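Local coordinates for protein ficolin-3 (Homo sapiens, PDB 2J60) that probably recognises sugars on microbial surfaces through its fibrinogen-like domain, as a lectin of innate immunity, at residues Asp143-His148 against Tyr181-Asn186; Phe114-Thr119 against Lys135-Thr140; Val191-Ala196 against Val209-Arg214. All coordinates share one frame; numbering follows the deposited sequence. Where two conformers were deposited one is given.

Contact 1. Residues Asp143-His148 against Tyr181-Asn186. With ABE (alpha-D-Abequopyranose), chain D.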
loop_
_atom_site.group_PDB
_atom_site.type_symbol
_atom_site.label_atom_id
_atom_site.label_comp_id
_atom_site.label_asym_id
_atom_site.label_seq_id
_atom_site.Cartn_x
_atom_site.Cartn_y
_atom_site.Cartn_z
ATOM N N ASP A 143 -6.160 -13.959 -3.000
ATOM C CA ASP A 143 -5.290 -13.194 -3.873
ATOM C C ASP A 143 -6.113 -12.238 -4.693
ATOM O O ASP A 143 -6.853 -12.638 -5.597
ATOM C CB ASP A 143 -4.513 -14.143 -4.791
ATOM C CG ASP A 143 -3.648 -13.415 -5.805
ATOM O OD1 ASP A 143 -3.519 -12.176 -5.721
ATOM O OD2 ASP A 143 -3.080 -14.089 -6.697
ATOM N N SER A 144 -5.964 -10.955 -4.407
ATOM C CA SER A 144 -6.657 -9.953 -5.187
ATOM C C SER A 144 -5.723 -8.905 -5.794
ATOM O O SER A 144 -6.184 -7.900 -6.320
ATOM C CB SER A 144 -7.767 -9.327 -4.359
ATOM O OG SER A 144 -8.734 -10.322 -4.054
ATOM N N LEU A 145 -4.416 -9.175 -5.763
ATOM C CA LEU A 145 -3.445 -8.242 -6.314
ATOM C C LEU A 145 -2.749 -8.767 -7.578
ATOM O O LEU A 145 -2.170 -7.993 -8.334
ATOM C CB LEU A 145 -2.395 -7.869 -5.260
ATOM C CG LEU A 145 -1.691 -6.520 -5.407
ATOM C CD1 LEU A 145 -2.668 -5.330 -5.478
ATOM C CD2 LEU A 145 -0.662 -6.339 -4.277
ATOM N N SER A 146 -2.795 -10.074 -7.807
ATOM C CA SER A 146 -2.115 -10.658 -8.965
ATOM C C SER A 146 -2.525 -10.047 -10.291
ATOM O O SER A 146 -1.674 -9.730 -11.128
ATOM C CB SER A 146 -2.306 -12.163 -8.996
ATOM O OG SER A 146 -1.457 -12.724 -8.033
ATOM N N LEU A 147 -3.831 -9.897 -10.472
ATOM C CA LEU A 147 -4.361 -9.184 -11.617
ATOM C C LEU A 147 -3.563 -7.906 -11.877
ATOM O O LEU A 147 -3.324 -7.542 -13.017
ATOM C CB LEU A 147 -5.844 -8.832 -11.417
ATOM C CG LEU A 147 -6.422 -7.830 -12.445
ATOM C CD1 LEU A 147 -6.455 -8.368 -13.899
ATOM C CD2 LEU A 147 -7.788 -7.327 -12.044
ATOM N N HIS A 148 -3.154 -7.227 -10.814
ATOM C CA HIS A 148 -2.598 -5.889 -10.958
ATOM C C HIS A 148 -1.117 -5.838 -11.254
ATOM O O HIS A 148 -0.593 -4.769 -11.588
ATOM C CB HIS A 148 -2.946 -5.041 -9.737
ATOM C CG HIS A 148 -4.398 -4.717 -9.651
ATOM N ND1 HIS A 148 -5.271 -5.420 -8.855
ATOM C CD2 HIS A 148 -5.140 -3.780 -10.286
ATOM C CE1 HIS A 148 -6.485 -4.914 -8.979
ATOM N NE2 HIS A 148 -6.435 -3.920 -9.843
ATOM N N TYR A 181 -10.472 -3.178 -11.221
ATOM C CA TYR A 181 -9.687 -3.811 -10.164
ATOM C C TYR A 181 -10.253 -5.086 -9.539
ATOM O O TYR A 181 -11.434 -5.415 -9.682
ATOM C CB TYR A 181 -9.430 -2.798 -9.045
ATOM C CG TYR A 181 -10.686 -2.375 -8.326
ATOM C CD1 TYR A 181 -11.159 -3.093 -7.235
ATOM C CD2 TYR A 181 -11.406 -1.256 -8.739
ATOM C CE1 TYR A 181 -12.297 -2.722 -6.581
ATOM C CE2 TYR A 181 -12.561 -0.872 -8.079
ATOM C CZ TYR A 181 -12.994 -1.609 -6.997
ATOM O OH TYR A 181 -14.132 -1.239 -6.331
ATOM N N ARG A 182 -9.372 -5.777 -8.816
ATOM C CA ARG A 182 -9.740 -6.850 -7.907
ATOM C C ARG A 182 -9.502 -6.350 -6.465
ATOM O O ARG A 182 -10.076 -6.883 -5.515
ATOM C CB ARG A 182 -8.887 -8.105 -8.176
ATOM C CG ARG A 182 -9.171 -8.808 -9.520
ATOM C CD ARG A 182 -10.045 -10.047 -9.351
ATOM N NE ARG A 182 -9.441 -10.972 -8.399
ATOM C CZ ARG A 182 -10.129 -11.842 -7.674
ATOM N NH1 ARG A 182 -11.448 -11.912 -7.800
ATOM N NH2 ARG A 182 -9.501 -12.637 -6.829
ATOM N N SER A 183 -8.648 -5.323 -6.316
ATOM C CA SER A 183 -8.405 -4.653 -5.020
ATOM C C SER A 183 -8.349 -3.140 -5.226
ATOM O O SER A 183 -7.998 -2.650 -6.313
ATOM C CB SER A 183 -7.115 -5.137 -4.351
ATOM O OG SER A 183 -6.011 -5.003 -5.245
ATOM N N ASN A 184 -8.674 -2.397 -4.175
ATOM C CA ASN A 184 -8.797 -0.943 -4.279
ATOM C C ASN A 184 -8.551 -0.332 -2.897
ATOM O O ASN A 184 -9.372 0.416 -2.385
ATOM C CB ASN A 184 -10.204 -0.610 -4.785
ATOM C CG ASN A 184 -10.358 0.830 -5.247
ATOM O OD1 ASN A 184 -9.507 1.379 -5.971
ATOM N ND2 ASN A 184 -11.460 1.455 -4.835
ATOM N N LEU A 185 -7.417 -0.665 -2.294
ATOM C CA LEU A 185 -7.168 -0.314 -0.887
ATOM C C LEU A 185 -6.971 1.196 -0.610
ATOM O O LEU A 185 -6.997 1.620 0.537
ATOM C CB LEU A 185 -5.993 -1.111 -0.348
ATOM C CG LEU A 185 -6.217 -2.629 -0.340
ATOM C CD1 LEU A 185 -4.972 -3.262 0.220
ATOM C CD2 LEU A 185 -7.465 -3.015 0.493
ATOM N N ASN A 186 -6.767 1.972 -1.667
ATOM C CA ASN A 186 -6.626 3.408 -1.570
ATOM C C ASN A 186 -7.954 4.059 -1.939
ATOM O O ASN A 186 -8.029 5.274 -2.189
ATOM C CB ASN A 186 -5.536 3.896 -2.530
ATOM C CG ASN A 186 -4.147 3.576 -2.046
ATOM O OD1 ASN A 186 -3.930 3.328 -0.859
ATOM N ND2 ASN A 186 -3.185 3.614 -2.960
HETATM C C1 ABE D . -14.317 -2.627 -10.954
HETATM C C2 ABE D . -15.177 -3.516 -10.058
HETATM C C3 ABE D . -16.261 -4.233 -10.847
HETATM C C4 ABE D . -17.022 -3.243 -11.727
HETATM C C5 ABE D . -16.038 -2.423 -12.560
HETATM C C6 ABE D . -16.743 -1.437 -13.489
HETATM O O1 ABE D . -13.536 -3.415 -11.873
HETATM O O2 ABE D . -14.372 -4.489 -9.388
HETATM O O5 ABE D . -15.163 -1.726 -11.673
#

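Contact 2. Residues Phe114-Thr119 against Lys135-Thr140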
loop_
_atom_site.group_PDB
_atom_site.type_symbol
_atom_site.label_atom_id
_atom_site.label_comp_id
_atom_site.label_asym_id
_atom_site.label_seq_id
_atom_site.Cartn_x
_atom_site.Cartn_y
_atom_site.Cartn_z
ATOM N N PHE A 114 -5.409 -11.808 5.965
ATOM C CA PHE A 114 -4.107 -11.377 5.445
ATOM C C PHE A 114 -3.755 -12.041 4.119
ATOM O O PHE A 114 -4.261 -13.115 3.811
ATOM C CB PHE A 114 -2.989 -11.655 6.457
ATOM C CG PHE A 114 -2.447 -13.059 6.400
ATOM C CD1 PHE A 114 -1.257 -13.335 5.743
ATOM C CD2 PHE A 114 -3.125 -14.113 7.021
ATOM C CE1 PHE A 114 -0.758 -14.643 5.698
ATOM C CE2 PHE A 114 -2.637 -15.416 6.967
ATOM C CZ PHE A 114 -1.450 -15.674 6.308
ATOM N N ALA A 115 -2.881 -11.388 3.349
ATOM C CA ALA A 115 -2.424 -11.899 2.064
ATOM C C ALA A 115 -0.941 -11.595 1.963
ATOM O O ALA A 115 -0.504 -10.517 2.382
ATOM C CB ALA A 115 -3.197 -11.263 0.937
ATOM N N HIS A 116 -0.168 -12.565 1.468
ATOM C CA HIS A 116 1.292 -12.486 1.428
ATOM C C HIS A 116 1.803 -12.812 0.029
ATOM O O HIS A 116 1.454 -13.870 -0.533
ATOM C CB HIS A 116 1.883 -13.453 2.452
ATOM C CG HIS A 116 1.523 -13.123 3.868
ATOM N ND1 HIS A 116 2.442 -12.636 4.774
ATOM C CD2 HIS A 116 0.342 -13.183 4.528
ATOM C CE1 HIS A 116 1.845 -12.417 5.932
ATOM N NE2 HIS A 116 0.569 -12.736 5.811
ATOM N N TYR A 117 2.625 -11.918 -0.525
ATOM C CA TYR A 117 3.247 -12.111 -1.848
ATOM C C TYR A 117 4.761 -12.092 -1.700
ATOM O O TYR A 117 5.295 -11.293 -0.911
ATOM C CB TYR A 117 2.805 -11.013 -2.822
ATOM C CG TYR A 117 1.311 -10.992 -3.037
ATOM C CD1 TYR A 117 0.736 -11.619 -4.130
ATOM C CD2 TYR A 117 0.466 -10.338 -2.124
ATOM C CE1 TYR A 117 -0.656 -11.610 -4.315
ATOM C CE2 TYR A 117 -0.913 -10.317 -2.304
ATOM C CZ TYR A 117 -1.462 -10.953 -3.392
ATOM O OH TYR A 117 -2.831 -10.921 -3.540
ATOM N N ALA A 118 5.454 -12.965 -2.443
ATOM C CA ALA A 118 6.897 -13.200 -2.252
ATOM C C ALA A 118 7.772 -11.946 -2.410
ATOM O O ALA A 118 8.711 -11.748 -1.653
ATOM C CB ALA A 118 7.409 -14.324 -3.210
ATOM N N THR A 119 7.486 -11.127 -3.419
ATOM C CA THR A 119 8.269 -9.909 -3.646
ATOM C C THR A 119 7.353 -8.763 -4.059
ATOM O O THR A 119 6.269 -8.983 -4.597
ATOM C CB THR A 119 9.283 -10.076 -4.788
ATOM O OG1 THR A 119 8.592 -10.564 -5.938
ATOM C CG2 THR A 119 10.419 -11.039 -4.417
ATOM N N LYS A 135 4.822 -13.993 -6.502
ATOM C CA LYS A 135 3.670 -14.888 -6.425
ATOM C C LYS A 135 3.058 -14.925 -5.026
ATOM O O LYS A 135 3.742 -14.757 -4.022
ATOM C CB LYS A 135 4.067 -16.311 -6.837
ATOM C CG LYS A 135 4.653 -16.439 -8.249
ATOM C CD LYS A 135 3.551 -16.404 -9.305
ATOM C CE LYS A 135 4.152 -16.348 -10.727
ATOM N NZ LYS A 135 3.097 -16.362 -11.777
ATOM N N PHE A 136 1.758 -15.175 -4.989
ATOM C CA PHE A 136 0.995 -15.310 -3.768
ATOM C C PHE A 136 1.486 -16.517 -2.979
ATOM O O PHE A 136 1.585 -17.618 -3.523
ATOM C CB PHE A 136 -0.473 -15.477 -4.154
ATOM C CG PHE A 136 -1.413 -15.608 -2.993
ATOM C CD1 PHE A 136 -1.879 -14.481 -2.324
ATOM C CD2 PHE A 136 -1.886 -16.860 -2.605
ATOM C CE1 PHE A 136 -2.788 -14.593 -1.261
ATOM C CE2 PHE A 136 -2.778 -16.992 -1.552
ATOM C CZ PHE A 136 -3.230 -15.858 -0.865
ATOM N N SER A 137 1.802 -16.319 -1.702
ATOM C CA SER A 137 2.236 -17.446 -0.888
ATOM C C SER A 137 1.088 -17.959 -0.039
ATOM O O SER A 137 0.648 -19.081 -0.223
ATOM C CB SER A 137 3.447 -17.105 -0.031
ATOM O OG SER A 137 3.103 -16.189 0.984
ATOM N N GLU A 138 0.582 -17.146 0.882
ATOM C CA GLU A 138 -0.575 -17.573 1.692
ATOM C C GLU A 138 -1.433 -16.390 2.101
ATOM O O GLU A 138 -0.988 -15.244 2.077
ATOM C CB GLU A 138 -0.116 -18.338 2.944
ATOM C CG GLU A 138 0.977 -17.600 3.717
ATOM C CD GLU A 138 1.216 -18.152 5.116
ATOM O OE1 GLU A 138 0.348 -18.890 5.641
ATOM O OE2 GLU A 138 2.280 -17.841 5.693
ATOM N N GLY A 139 -2.671 -16.669 2.472
ATOM C CA GLY A 139 -3.517 -15.613 2.990
ATOM C C GLY A 139 -4.980 -15.938 3.008
ATOM O O GLY A 139 -5.576 -16.248 1.984
ATOM N N THR A 140 -5.555 -15.826 4.199
ATOM C CA THR A 140 -6.969 -16.041 4.415
ATOM C C THR A 140 -7.806 -15.095 3.550
ATOM O O THR A 140 -8.954 -15.388 3.233
ATOM C CB THR A 140 -7.316 -15.809 5.885
ATOM O OG1 THR A 140 -6.770 -14.551 6.287
ATOM C CG2 THR A 140 -6.699 -16.903 6.752
#

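Contact 3. Residues Val191-Ala196 against Val209-Arg214. With ABE (alpha-D-Abequopyranose), chain D.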
loop_
_atom_site.group_PDB
_atom_site.type_symbol
_atom_site.label_atom_id
_atom_site.label_comp_id
_atom_site.label_asym_id
_atom_site.label_seq_id
_atom_site.Cartn_x
_atom_site.Cartn_y
_atom_site.Cartn_z
ATOM N N VAL A 191 -17.494 4.341 6.909
ATOM C CA VAL A 191 -17.467 4.031 8.339
ATOM C C VAL A 191 -18.303 2.812 8.741
ATOM O O VAL A 191 -18.138 2.280 9.835
ATOM C CB VAL A 191 -17.862 5.266 9.218
ATOM C CG1 VAL A 191 -17.207 6.538 8.688
ATOM C CG2 VAL A 191 -19.384 5.433 9.278
ATOM N N SER A 192 -19.195 2.371 7.858
ATOM C CA SER A 192 -19.929 1.121 8.068
ATOM C C SER A 192 -20.365 0.504 6.739
ATOM O O SER A 192 -20.297 1.155 5.696
ATOM C CB SER A 192 -21.155 1.364 8.950
ATOM O OG SER A 192 -22.104 2.158 8.265
ATOM N N GLU A 193 -20.817 -0.746 6.786
ATOM C CA GLU A 193 -21.374 -1.426 5.610
ATOM C C GLU A 193 -22.602 -0.705 5.049
ATOM O O GLU A 193 -22.914 -0.856 3.872
ATOM C CB GLU A 193 -21.701 -2.900 5.916
ATOM C CG GLU A 193 -22.553 -3.622 4.838
ATOM C CD GLU A 193 -21.735 -4.218 3.686
ATOM O OE1 GLU A 193 -20.752 -4.945 3.952
ATOM O OE2 GLU A 193 -22.095 -3.978 2.509
ATOM N N ALA A 194 -23.286 0.082 5.883
ATOM C CA ALA A 194 -24.453 0.845 5.428
ATOM C C ALA A 194 -24.044 2.102 4.669
ATOM O O ALA A 194 -24.787 2.590 3.809
ATOM C CB ALA A 194 -25.356 1.200 6.586
ATOM N N ALA A 195 -22.864 2.631 4.986
ATOM C CA ALA A 195 -22.352 3.796 4.268
ATOM C C ALA A 195 -21.440 3.382 3.117
ATOM O O ALA A 195 -20.852 4.230 2.451
ATOM C CB ALA A 195 -21.627 4.748 5.218
ATOM N N ALA A 196 -21.350 2.078 2.883
ATOM C CA ALA A 196 -20.508 1.517 1.828
ATOM C C ALA A 196 -20.766 2.124 0.456
ATOM O O ALA A 196 -21.913 2.382 0.081
ATOM C CB ALA A 196 -20.685 0.019 1.770
ATOM N N VAL A 209 -16.167 -7.085 -4.148
ATOM C CA VAL A 209 -16.334 -5.690 -4.548
ATOM C C VAL A 209 -17.597 -5.115 -3.922
ATOM O O VAL A 209 -18.618 -5.784 -3.867
ATOM C CB VAL A 209 -16.374 -5.546 -6.088
ATOM C CG1 VAL A 209 -16.732 -4.127 -6.507
ATOM C CG2 VAL A 209 -15.037 -5.945 -6.664
ATOM N N GLY A 210 -17.513 -3.888 -3.421
ATOM C CA GLY A 210 -18.668 -3.244 -2.798
ATOM C C GLY A 210 -18.811 -3.540 -1.316
ATOM O O GLY A 210 -19.689 -2.993 -0.653
ATOM N N HIS A 211 -17.934 -4.393 -0.792
ATOM C CA HIS A 211 -17.972 -4.775 0.618
ATOM C C HIS A 211 -16.646 -4.413 1.317
ATOM O O HIS A 211 -15.710 -5.229 1.404
ATOM C CB HIS A 211 -18.324 -6.262 0.755
ATOM C CG HIS A 211 -19.635 -6.618 0.126
ATOM N ND1 HIS A 211 -20.804 -6.728 0.851
ATOM C CD2 HIS A 211 -19.972 -6.846 -1.167
ATOM C CE1 HIS A 211 -21.801 -7.018 0.033
ATOM N NE2 HIS A 211 -21.324 -7.095 -1.197
ATOM N N PRO A 212 -16.570 -3.161 1.809
ATOM C CA PRO A 212 -15.337 -2.502 2.262
ATOM C C PRO A 212 -14.810 -3.013 3.585
ATOM O O PRO A 212 -15.506 -3.705 4.310
ATOM C CB PRO A 212 -15.756 -1.035 2.412
ATOM C CG PRO A 212 -17.224 -1.101 2.724
ATOM C CD PRO A 212 -17.751 -2.288 1.939
ATOM N N TYR A 213 -13.565 -2.679 3.883
ATOM C CA TYR A 213 -12.982 -2.976 5.173
ATOM C C TYR A 213 -12.870 -1.717 6.013
ATOM O O TYR A 213 -12.889 -0.596 5.498
ATOM C CB TYR A 213 -11.598 -3.612 5.015
ATOM C CG TYR A 213 -11.648 -4.958 4.341
ATOM C CD1 TYR A 213 -11.574 -6.131 5.077
ATOM C CD2 TYR A 213 -11.794 -5.051 2.970
ATOM C CE1 TYR A 213 -11.617 -7.369 4.447
ATOM C CE2 TYR A 213 -11.853 -6.277 2.342
ATOM C CZ TYR A 213 -11.762 -7.415 3.074
ATOM O OH TYR A 213 -11.824 -8.608 2.399
ATOM N N ARG A 214 -12.756 -1.941 7.321
ATOM C CA ARG A 214 -12.685 -0.913 8.365
ATOM C C ARG A 214 -11.231 -0.429 8.598
ATOM O O ARG A 214 -10.988 0.746 8.890
ATOM C CB ARG A 214 -13.293 -1.493 9.663
ATOM C CG ARG A 214 -13.210 -0.620 10.900
ATOM C CD ARG A 214 -13.216 -1.475 12.149
ATOM N NE ARG A 214 -13.290 -0.665 13.362
ATOM C CZ ARG A 214 -12.370 0.223 13.742
ATOM N NH1 ARG A 214 -11.292 0.436 13.001
ATOM N NH2 ARG A 214 -12.536 0.912 14.866
HETATM C C1 ABE D . -14.317 -2.627 -10.954
HETATM C C2 ABE D . -15.177 -3.516 -10.058
HETATM C C3 ABE D . -16.261 -4.233 -10.847
HETATM C C4 ABE D . -17.022 -3.243 -11.727
HETATM C C5 ABE D . -16.038 -2.423 -12.560
HETATM C C6 ABE D . -16.743 -1.437 -13.489
HETATM O O1 ABE D . -13.536 -3.415 -11.873
HETATM O O2 ABE D . -14.372 -4.489 -9.388
HETATM O O5 ABE D . -15.163 -1.726 -11.673
#

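Contact 1. Residues Asp143-His148 against Tyr181-Asn186
Ser144 and Arg182 bring together two irregular loops of the fibrinogen-like domain, one shaped by an Asx turn at Asp143, the other carrying a sugar-binding stretch of backbone at Tyr181. The packing is close around Ser183. Its OG donates to Ser144 O at 3.1 Å, arriving from well above the carbonyl plane, and a chi1 of 54°, which sets OG between the backbone N and the carbonyl carbon, aims it there. Leu145 CD1 lies 3.4 Å from Ser183 OG. A small polar side chain suits this buried place, as does Ser144, whose OG bonds to Ser205. Alongside, the His148 ring turns its edge to the backbone of Tyr181 to Ser183 and packs edge-to-face with Trp175. In the Asx turn, Asp143 OD1 accepts from Ser146 N at 3.0 Å and Leu145 N at 3.1 Å, and also bonds to Tyr117 OH. At the Tyr181 end of the other loop, Tyr181 N donates to O1 of the bound abequose at 3.1 Å, while Tyr181 O accepts from the sugar's O2.

The outer side, by contrast, is open to solvent. There the exposed Leu147 side chain crosses the CG methylene of Arg182, a residue that as a whole is partly exposed. Bent at two of its torsions, Arg182 brings NH2 back to Asp143 O, 2.9 Å away and close to the guanidinium plane.

Contact 2. Residues Phe114-Thr119 against Lys135-Thr140
His116 O is gripped by two groups of Ser137: the backbone N donates at 2.7 Å in a nearly straight bond (173°), and OG adds a weak one at 3.2 Å. Phe136 CA brings a C-H to the same oxygen. The backbone of Ser137 departs from the extended form toward helical psi values, which is consistent with a classic beta bulge opposite His116 in the antiparallel hairpin of strands 112-122 and 131-138. On one side of it the pairing resumes: Tyr117 and Phe136 form a non-hydrogen-bonded pair, and Ala118 N donates to Lys135 O at 2.9 Å.

On the Tyr117 face, CG of Phe136 stands opposite its own backbone N (chi1 -179°), which carries the ring across the pair. Its edge, at CD1, points into the face of Tyr117 in a T-shaped stack, the centroids of the Tyr117 and Phe136 rings 5.4 Å apart and the planes 70° from each other. Ala115 CB touches Phe136 CE1 at 4.0 Å, its small methyl fitting against the ring edge. Ala115 and Tyr117 also touch Trp203.

Toward Thr140 the strand loses its regular pairing. Gly139 adopts backbone angles that favour glycine, and in one of the two conformers of Phe114 its ring lies over Gly139 CA, 3.9 Å from CA to the Phe114 centroid. Thr140 OG1 accepts from Phe114 N at 3.1 Å, a side chain standing in for a strand partner. The Thr140 hydroxyl, and more weakly that of Ser137, thus supplements the main-chain bonding where the ladder is irregular, while the Tyr117-Phe136 stack packs one face of the pair.

Contact 3. Residues Val191-Ala196 against Val209-Arg214
The imidazole of His211 and the carboxylate of Glu193 are the flat groups here, their planes 47° apart and meeting obliquely. Glu193 OE2 lies 3.5 Å from His211 ND1, and OE1 is almost as near to that nitrogen. With CG opposite its backbone N (chi1 168°), the Glu193 chain bends once, at chi2 (86°), which brings its carboxylate to the other loop. Its firm partner is Arg207, which forms a salt bridge with OE1 and also donates to Pro212 O, so an acid suits this exposed position.

Both segments belong to the long irregular region that precedes strand 215-220 in the fibrinogen-like fold, and they meet here without regular secondary structure. Apart from the polar pair the contact is apolar and small: Ala196 CB points at the proline ring, 3.7 Å from Pro212 CD and 3.8 Å from Pro212 CG. The short methyl fits against the rigid proline, which offers it a fixed surface. Gly210 turns the chain with a positive phi that suits glycine, and its O lies 4.0 Å from Ala196 CB. One residue earlier, Val209 meets the bound abequose with both methyls, CG2 of Val209 lying 3.2 Å from the sugar's O2.

In the fold
Along the chain the contacts follow in series, contact 2 closing before contact 1 opens and contact 1 before contact 3, all within one fibrinogen-like domain. Contact 2 belongs to the antiparallel sheet, in the hairpin of strands 112-122 and 131-138; the other two lie among the loops between that hairpin and strand 215-220. Centres of contacts 1 and 2 are about 12 Å apart, joined by Tyr117 OH and Asp143. Contact 3 lies about 16 Å from contact 1, centre to centre, and about 23 Å from contact 2. Contacts 1 and 3 both reach the abequose, through separate loop segments at Tyr181 and Val209, and contact 1 packs on strands 101-106 and 131-138.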